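Local coordinates for protein 5'-tyrosyl-DNA phosphodiesterase (Caenorhabditis elegans, PDB 4FVA) that belongs to the endonuclease/exonuclease/phosphatase family and has a DNase I-like fold that carries a bound magnesium ion, at residues 180-186 with 214-220; 230-234 with 248-252. One frame throughout, in Å; residues are numbered along the deposited sequence.

In the fold
Contacts 1 and 2 each pair two strands in a different sheet, and meet where the sheets pack together. Contact 1 pairs strand 181-182, and the helix after it, with strand 212-221 of one sheet; contact 2 fastens edge strand 226-232 of the other to strand 249-255. They follow one another in the chain, their centres lie about 13 Å apart, and they touch: Ile250 CD1 packs 3.7 Å from Arg217 C and 3.8 Å from Leu218 CG, while Ala183 CB lies 4.2 Å from Ala252 CB. Neither contact contains Asp22 or Glu52, which bind the magnesium ion; the side chain of Trp248, in contact 2, is about 13 Å from the ion.

Contact 1: residues 180-186 with 214-220; sequences VKDAWEA and RFDRLYW
Lys181 and Asp182 pair antiparallel with Trp220 and Tyr219, a largely buried strand pairing in which the short strand 181-182 lies against strand 212-221 of one sheet, just before its chain enters helix 183-186. Lys181 and Trp220 make the hydrogen-bonded pair, with both N-H groups bonded to the opposite carbonyl. One more backbone bond follows where the strand gives way to the helix: Ala183 N to Leu218 O, nearly straight at 2.7 Å.

Asp182 does double duty here. Its OD1 N-caps helix 183-186 through weak bonds from the backbone N of Trp184 and Glu185, and also accepts from a water that is itself bound 2.9 Å from Leu218 N. Its OD2 receives Arg214 end-on: NH1 at 2.9 Å along the syn lone pair, and NH2 at 3.0 Å from above the carboxylate plane. With CG anti to the backbone N (chi1 178°), the carboxylate lies where it can serve cap and salt bridge together. The second charge partner of Arg214, Glu185 OE1, is a long one.

The guanidinium is sandwiched as well as paired. Trp184 CE3 sits 3.2 Å above one face, and Arg217 NE covers the other, its own N-H spent on Arg214 O. The indole and guanidinium planes are 34° apart, while Arg214 CD makes a CH-pi contact over the six-membered ring. At the other end, Ala186 CB meets the rim of the Trp220 indole, 3.6 Å from CH2.

Beyond the pair, Val180 and Tyr219 face helix 134-154. Strand 159-163 flanks strand 212-221, and Trp220 NE1 bonds to Leu224 O. Trp184 NE1 reaches Asp190 O, and its ring meets Phe229 edge-to-face, so the short helix is pressed against strand 226-232 of the second sheet.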
# COMPACT_ATOMS: atom_id res chain seq x y z
N VAL A 180 10.80 7.88 -11.72
CA VAL A 180 9.82 7.41 -10.74
C VAL A 180 8.62 8.34 -10.75
O VAL A 180 8.76 9.55 -10.52
CB VAL A 180 10.40 7.36 -9.30
CG1 VAL A 180 9.31 6.95 -8.31
CG2 VAL A 180 11.59 6.42 -9.21
N LYS A 181 7.42 7.79 -10.96
CA LYS A 181 6.21 8.58 -11.04
C LYS A 181 5.18 8.14 -10.04
O LYS A 181 5.11 6.96 -9.66
CB LYS A 181 5.58 8.51 -12.43
CG LYS A 181 6.39 9.19 -13.53
CD LYS A 181 5.64 9.13 -14.87
CE LYS A 181 6.31 10.00 -15.92
NZ LYS A 181 7.74 9.65 -16.08
N ASP A 182 4.34 9.10 -9.64
CA ASP A 182 3.25 8.85 -8.72
C ASP A 182 2.07 8.34 -9.53
O ASP A 182 1.61 8.99 -10.47
CB ASP A 182 2.92 10.16 -8.01
CG ASP A 182 1.75 10.03 -7.06
OD1 ASP A 182 0.80 9.30 -7.40
OD2 ASP A 182 1.76 10.70 -6.00
N ALA A 183 1.59 7.15 -9.18
CA ALA A 183 0.53 6.49 -9.95
C ALA A 183 -0.72 7.35 -10.11
O ALA A 183 -1.30 7.43 -11.20
CB ALA A 183 0.18 5.13 -9.33
N TRP A 184 -1.16 7.98 -9.03
CA TRP A 184 -2.35 8.82 -9.12
C TRP A 184 -2.17 10.00 -10.07
O TRP A 184 -3.08 10.33 -10.84
CB TRP A 184 -2.76 9.34 -7.75
CG TRP A 184 -3.87 10.34 -7.85
CD1 TRP A 184 -5.19 10.08 -8.11
CD2 TRP A 184 -3.77 11.76 -7.64
NE1 TRP A 184 -5.91 11.26 -8.10
CE2 TRP A 184 -5.07 12.30 -7.81
CE3 TRP A 184 -2.71 12.62 -7.33
CZ2 TRP A 184 -5.33 13.67 -7.69
CZ3 TRP A 184 -2.98 13.98 -7.21
CH2 TRP A 184 -4.28 14.49 -7.38
N GLU A 185 -1.01 10.65 -9.97
CA GLU A 185 -0.69 11.76 -10.86
C GLU A 185 -0.60 11.32 -12.30
O GLU A 185 -1.19 11.94 -13.18
CB GLU A 185 0.63 12.41 -10.44
CG GLU A 185 0.59 13.19 -9.15
CD GLU A 185 1.96 13.71 -8.79
OE1 GLU A 185 2.12 14.35 -7.72
OE2 GLU A 185 2.89 13.48 -9.59
N ALA A 186 0.13 10.24 -12.55
CA ALA A 186 0.32 9.72 -13.91
C ALA A 186 -0.99 9.25 -14.54
O ALA A 186 -1.11 9.16 -15.76
CB ALA A 186 1.36 8.60 -13.92
N ARG A 214 -4.26 12.79 1.00
CA ARG A 214 -3.83 11.74 0.10
C ARG A 214 -2.66 11.03 0.74
O ARG A 214 -1.52 11.12 0.26
CB ARG A 214 -3.46 12.32 -1.26
CG ARG A 214 -3.18 11.25 -2.31
CD ARG A 214 -3.28 11.82 -3.72
NE ARG A 214 -2.12 12.62 -4.10
CZ ARG A 214 -1.02 12.11 -4.65
NH1 ARG A 214 -0.91 10.80 -4.85
NH2 ARG A 214 -0.01 12.91 -4.98
N PHE A 215 -2.96 10.30 1.81
CA PHE A 215 -1.97 9.62 2.63
C PHE A 215 -1.41 8.39 1.92
O PHE A 215 -0.26 8.03 2.09
CB PHE A 215 -2.61 9.18 3.95
CG PHE A 215 -2.76 10.29 4.98
CD1 PHE A 215 -1.95 11.42 4.94
CD2 PHE A 215 -3.71 10.18 6.00
CE1 PHE A 215 -2.09 12.42 5.90
CE2 PHE A 215 -3.86 11.18 6.96
CZ PHE A 215 -3.04 12.30 6.91
N ASP A 216 -2.27 7.73 1.15
CA ASP A 216 -1.91 6.47 0.53
C ASP A 216 -1.48 6.69 -0.92
O ASP A 216 -2.23 7.26 -1.71
CB ASP A 216 -3.09 5.52 0.64
CG ASP A 216 -3.59 5.40 2.07
OD1 ASP A 216 -2.98 4.62 2.82
OD2 ASP A 216 -4.56 6.10 2.46
N ARG A 217 -0.28 6.25 -1.26
CA ARG A 217 0.26 6.52 -2.59
C ARG A 217 1.05 5.34 -3.12
O ARG A 217 1.55 4.51 -2.36
CB ARG A 217 1.16 7.76 -2.58
CG ARG A 217 0.49 9.01 -1.99
CD ARG A 217 1.37 10.24 -2.15
NE ARG A 217 0.82 11.40 -1.43
CZ ARG A 217 1.26 12.65 -1.54
NH1 ARG A 217 2.27 12.92 -2.36
NH2 ARG A 217 0.70 13.62 -0.84
N LEU A 218 1.16 5.29 -4.44
CA LEU A 218 1.96 4.28 -5.11
C LEU A 218 2.85 4.96 -6.14
O LEU A 218 2.37 5.72 -6.98
CB LEU A 218 1.06 3.26 -5.82
CG LEU A 218 0.63 2.10 -4.93
CD1 LEU A 218 -0.47 1.26 -5.59
CD2 LEU A 218 1.86 1.24 -4.58
N TYR A 219 4.15 4.70 -6.04
CA TYR A 219 5.12 5.19 -7.01
C TYR A 219 5.63 4.01 -7.79
O TYR A 219 5.66 2.88 -7.27
CB TYR A 219 6.29 5.89 -6.30
CG TYR A 219 5.89 7.10 -5.51
CD1 TYR A 219 5.51 7.00 -4.18
CD2 TYR A 219 5.88 8.36 -6.10
CE1 TYR A 219 5.13 8.12 -3.46
CE2 TYR A 219 5.51 9.48 -5.39
CZ TYR A 219 5.14 9.35 -4.07
OH TYR A 219 4.78 10.47 -3.35
N TRP A 220 6.02 4.23 -9.04
CA TRP A 220 6.67 3.16 -9.79
C TRP A 220 7.73 3.63 -10.78
O TRP A 220 7.76 4.79 -11.20
CB TRP A 220 5.63 2.27 -10.49
CG TRP A 220 5.39 2.59 -11.93
CD1 TRP A 220 5.82 1.86 -13.01
CD2 TRP A 220 4.65 3.70 -12.46
NE1 TRP A 220 5.38 2.46 -14.18
CE2 TRP A 220 4.67 3.58 -13.87
CE3 TRP A 220 3.97 4.78 -11.88
CZ2 TRP A 220 4.03 4.51 -14.71
CZ3 TRP A 220 3.34 5.69 -12.72
CH2 TRP A 220 3.37 5.56 -14.11
O HOH W 1 -0.54 7.25 -5.73

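Contact 2: residues 230-234 with 248-252; sequences TLEGR and WAINA
Arg234 lays its aliphatic stem over the indole of Trp248, with CG 3.7 Å from the centroid of the five-membered ring in a CH-pi contact. Its guanidinium lies further out, too far for more than a weak cation-pi attraction, and is turned 66° to the indole, with Leu231 CB over one of its faces. Leu231 adds an apolar touch, CD1 to Trp248 CD1 at 4.1 Å. Gly233 O lies 3.4 Å from Trp248 CE3, and the glycine's positive phi (71°) turns the chain out of the strand, which is consistent with Arg234 coming to lie over the ring.

On the face shared with Ala249, Thr230, Glu232 and Asn251 form a small polar cluster. Thr230 OG1 donates to Glu232 OE2 at 2.9 Å and takes a weak bond from Asn251 ND2 at 3.4 Å; the Thr230 and Asn251 side chains run side by side. Glu232 bends at chi2 (-74°), which carries its carboxylate back along its own strand to the hydroxyl. Leu231 and Ile250 occupy the other face, CD2 against CG2 at 3.8 Å.

The backbone sets this register. Thr230 with Asn251 and Glu232 with Ala249 are hydrogen-bonded antiparallel pairs, two bonds each, while Leu231 and Ile250 form the non-hydrogen-bonded pair between them. Further out, Phe243 meets Trp248 edge-to-face, Val43 of helix 29-43 touches Glu232 and Asn251, and Ile250 bonds through its backbone to Ser18. Strand 249-255 is thus held between strand 13-20 and the edge strand 226-232. One face of this pair turns to a helix and the other to the second sheet, as in the layered alpha/beta sandwich of the DNase I-like fold.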
# COMPACT_ATOMS: atom_id res chain seq x y z
N THR A 230 -7.92 3.72 -9.36
CA THR A 230 -9.26 3.84 -8.75
C THR A 230 -9.18 3.73 -7.23
O THR A 230 -8.15 3.32 -6.68
CB THR A 230 -10.23 2.75 -9.24
OG1 THR A 230 -9.78 1.47 -8.76
CG2 THR A 230 -10.31 2.72 -10.77
N LEU A 231 -10.27 4.08 -6.55
CA LEU A 231 -10.35 3.89 -5.11
C LEU A 231 -11.28 2.73 -4.84
O LEU A 231 -12.22 2.53 -5.60
CB LEU A 231 -10.87 5.16 -4.42
CG LEU A 231 -9.93 6.35 -4.58
CD1 LEU A 231 -10.46 7.60 -3.88
CD2 LEU A 231 -8.55 5.97 -4.06
N GLU A 232 -11.04 1.99 -3.76
CA GLU A 232 -11.87 0.84 -3.45
C GLU A 232 -12.19 0.80 -1.96
O GLU A 232 -11.60 1.55 -1.17
CB GLU A 232 -11.18 -0.45 -3.88
CG GLU A 232 -10.71 -0.45 -5.33
CD GLU A 232 -11.86 -0.59 -6.32
OE1 GLU A 232 -12.98 -0.97 -5.90
OE2 GLU A 232 -11.65 -0.35 -7.52
N GLY A 233 -13.15 -0.05 -1.58
CA GLY A 233 -13.58 -0.16 -0.19
C GLY A 233 -14.36 1.04 0.29
O GLY A 233 -14.34 1.37 1.49
N ARG A 234 -15.08 1.70 -0.62
CA ARG A 234 -15.81 2.91 -0.25
C ARG A 234 -17.26 2.68 0.17
O ARG A 234 -18.00 3.62 0.46
CB ARG A 234 -15.75 3.94 -1.37
CG ARG A 234 -14.38 4.55 -1.54
CD ARG A 234 -14.40 5.77 -2.45
NE ARG A 234 -14.60 5.45 -3.86
CZ ARG A 234 -14.54 6.36 -4.83
NH1 ARG A 234 -14.28 7.63 -4.54
NH2 ARG A 234 -14.72 5.99 -6.10
N TRP A 248 -9.67 4.57 2.33
CA TRP A 248 -10.05 3.90 1.09
C TRP A 248 -8.83 3.11 0.61
O TRP A 248 -7.70 3.48 0.90
CB TRP A 248 -10.45 4.90 0.00
CG TRP A 248 -11.49 5.92 0.40
CD1 TRP A 248 -11.53 7.24 0.03
CD2 TRP A 248 -12.64 5.70 1.22
NE1 TRP A 248 -12.64 7.84 0.57
CE2 TRP A 248 -13.34 6.92 1.31
CE3 TRP A 248 -13.15 4.58 1.89
CZ2 TRP A 248 -14.52 7.06 2.05
CZ3 TRP A 248 -14.33 4.72 2.63
CH2 TRP A 248 -14.99 5.95 2.70
N ALA A 249 -9.06 2.04 -0.14
CA ALA A 249 -7.93 1.35 -0.76
C ALA A 249 -7.58 2.05 -2.07
O ALA A 249 -8.45 2.63 -2.71
CB ALA A 249 -8.27 -0.12 -1.01
N ILE A 250 -6.30 2.04 -2.44
CA ILE A 250 -5.93 2.49 -3.77
C ILE A 250 -5.66 1.27 -4.64
O ILE A 250 -5.19 0.24 -4.15
CB ILE A 250 -4.75 3.50 -3.79
CG1 ILE A 250 -3.48 2.89 -3.22
CG2 ILE A 250 -5.12 4.78 -3.04
CD1 ILE A 250 -2.29 3.86 -3.29
N ASN A 251 -5.98 1.39 -5.92
CA ASN A 251 -5.90 0.29 -6.85
C ASN A 251 -5.34 0.77 -8.19
O ASN A 251 -6.01 1.49 -8.93
CB ASN A 251 -7.30 -0.32 -7.03
CG ASN A 251 -7.30 -1.50 -7.98
OD1 ASN A 251 -6.36 -2.28 -8.03
ND2 ASN A 251 -8.36 -1.63 -8.77
N ALA A 252 -4.09 0.43 -8.49
CA ALA A 252 -3.47 0.93 -9.71
C ALA A 252 -3.15 -0.20 -10.66
O ALA A 252 -2.54 -1.22 -10.26
CB ALA A 252 -2.21 1.73 -9.38